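PDB 5C2V: hydrazine synthase subunit beta from Candidatus Kuenenia stuttgartiensis, which forms part of the hydrazine synthase complex, which condenses nitric oxide with ammonium, and may modulate hydroxylamine transport between the active sites of its partner subunits. Local coordinates for residues Y70-N73 with S78-V81. Numbering follows the deposited sequence.
Sequences YVCN and SVSV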
ATOM      1  N   TYR B  70       1.468  37.812 -52.894  1.00 61.17           N
ATOM      2  CA  TYR B  70       0.434  38.709 -52.390  1.00 59.01           C
ATOM      3  C   TYR B  70       0.714  39.074 -50.938  1.00 65.19           C
ATOM      4  O   TYR B  70       0.628  38.229 -50.049  1.00 69.20           O
ATOM      5  CB  TYR B  70      -0.949  38.066 -52.516  1.00 60.03           C
ATOM      6  CG  TYR B  70      -1.508  38.051 -53.922  1.00 72.39           C
ATOM      7  CD1 TYR B  70      -0.900  37.308 -54.927  1.00 65.29           C
ATOM      8  CD2 TYR B  70      -2.653  38.769 -54.241  1.00 69.93           C
ATOM      9  CE1 TYR B  70      -1.412  37.290 -56.211  1.00 75.35           C
ATOM     10  CE2 TYR B  70      -3.172  38.757 -55.523  1.00 56.38           C
ATOM     11  CZ  TYR B  70      -2.547  38.015 -56.503  1.00 73.25           C
ATOM     12  OH  TYR B  70      -3.060  37.999 -57.780  1.00 69.72           O
ATOM     13  N   VAL B  71       1.035  40.342 -50.704  1.00 65.28           N
ATOM     14  CA  VAL B  71       1.442  40.804 -49.383  1.00 65.75           C
ATOM     15  C   VAL B  71       0.326  41.600 -48.714  1.00 66.86           C
ATOM     16  O   VAL B  71      -0.342  42.403 -49.362  1.00 60.39           O
ATOM     17  CB  VAL B  71       2.714  41.673 -49.470  1.00 54.55           C
ATOM     18  CG1 VAL B  71       3.198  42.056 -48.086  1.00 63.44           C
ATOM     19  CG2 VAL B  71       3.806  40.939 -50.232  1.00 53.33           C
ATOM     20  N   CYS B  72       0.121  41.376 -47.420  1.00 66.86           N
ATOM     21  CA  CYS B  72      -0.906  42.107 -46.687  1.00 74.83           C
ATOM     22  C   CYS B  72      -0.335  43.334 -45.996  1.00 69.28           C
ATOM     23  O   CYS B  72       0.411  43.211 -45.030  1.00 61.39           O
ATOM     24  CB  CYS B  72      -1.570  41.204 -45.646  1.00 61.89           C
ATOM     25  SG  CYS B  72      -2.877  40.147 -46.285  1.00 57.23           S
ATOM     26  N   ASN B  73      -0.716  44.515 -46.473  1.00 71.96           N
ATOM     27  CA  ASN B  73      -0.321  45.754 -45.820  1.00 66.01           C
ATOM     28  C   ASN B  73      -1.415  46.186 -44.855  1.00 70.99           C
ATOM     29  O   ASN B  73      -2.509  46.589 -45.267  1.00 65.12           O
ATOM     30  CB  ASN B  73      -0.041  46.848 -46.849  1.00 62.94           C
ATOM     31  CG  ASN B  73       0.882  46.380 -47.959  1.00 63.17           C
ATOM     32  OD1 ASN B  73       2.095  46.273 -47.773  1.00 55.04           O
ATOM     33  ND2 ASN B  73       0.310  46.106 -49.127  1.00 67.99           N
ATOM     34  N   SER B  78      -4.484  47.548 -47.221  1.00 71.02           N
ATOM     35  CA  SER B  78      -4.392  47.110 -48.611  1.00 69.65           C
ATOM     36  C   SER B  78      -3.630  45.802 -48.804  1.00 69.71           C
ATOM     37  O   SER B  78      -3.157  45.192 -47.847  1.00 73.79           O
ATOM     38  CB  SER B  78      -3.739  48.203 -49.460  1.00 77.65           C
ATOM     39  OG  SER B  78      -2.383  48.396 -49.091  1.00 78.82           O
ATOM     40  N   VAL B  79      -3.535  45.381 -50.061  1.00 68.12           N
ATOM     41  CA  VAL B  79      -2.816  44.176 -50.454  1.00 70.90           C
ATOM     42  C   VAL B  79      -1.956  44.454 -51.683  1.00 67.31           C
ATOM     43  O   VAL B  79      -2.470  44.827 -52.738  1.00 65.76           O
ATOM     44  CB  VAL B  79      -3.778  43.009 -50.766  1.00 71.81           C
ATOM     45  CG1 VAL B  79      -3.014  41.832 -51.356  1.00 68.37           C
ATOM     46  CG2 VAL B  79      -4.541  42.591 -49.518  1.00 63.25           C
ATOM     47  N   SER B  80      -0.648  44.272 -51.545  1.00 54.09           N
ATOM     48  CA  SER B  80       0.274  44.482 -52.654  1.00 50.46           C
ATOM     49  C   SER B  80       0.451  43.213 -53.479  1.00 65.11           C
ATOM     50  O   SER B  80       0.495  42.110 -52.935  1.00 70.04           O
ATOM     51  CB  SER B  80       1.633  44.958 -52.136  1.00 49.40           C
ATOM     52  OG  SER B  80       1.507  46.169 -51.411  1.00 85.27           O
ATOM     53  N   VAL B  81       0.544  43.370 -54.795  1.00 72.90           N
ATOM     54  CA  VAL B  81       0.874  42.249 -55.666  1.00 53.72           C
ATOM     55  C   VAL B  81       2.302  42.406 -56.173  1.00 63.88           C
ATOM     56  O   VAL B  81       2.631  43.394 -56.830  1.00 74.11           O
ATOM     57  CB  VAL B  81      -0.092  42.135 -56.857  1.00 64.92           C
ATOM     58  CG1 VAL B  81       0.299  40.962 -57.743  1.00 60.90           C
ATOM     59  CG2 VAL B  81      -1.521  41.978 -56.365  1.00 66.11           C
TER
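Tyr70 and Val81 lie side by side on one face of an antiparallel hairpin. The CG2 methyl of Val81 sits over a face of the Tyr70 ring, 4.1 Å from the ring centroid, in a CH-pi contact. Tyr70 CG lies beside the backbone N and anti to the carbonyl carbon (chi1 -76°), which carries ring atom CE2 to 3.7 Å from Val81 CG2. Val79 CG1 fills in obliquely next to the ring, 4.2 Å from Tyr70 CD2. The other methyl, Val79 CG2, reaches loosely toward Cys72 SG. Val71, Asn73, Ser78 and Ser80 occupy the other face. There the Asn73 side chain leans across to the two serines, and its CB comes 3.6 Å from Ser78 OG. Ser80 OG is hydrogen-bonded to Glu89 OE1. Pairs of backbone hydrogen bonds join Val71 to Ser80 and Asn73 to Ser78. Val71 N to Ser80 O is the straightest, at 2.9 Å and 166°. The two segments lie on the inner strands, 68-73 and 78-83, of a four-stranded antiparallel beta-propeller blade. Strand 57-62 flanks 70-73, and strand 88-94 flanks 78-81. Ile102 of strand 99-104, in the next blade, packs on Tyr70, Cys72 and Val79, and Tyr70 OH is hydrogen-bonded to Thr128 OG1.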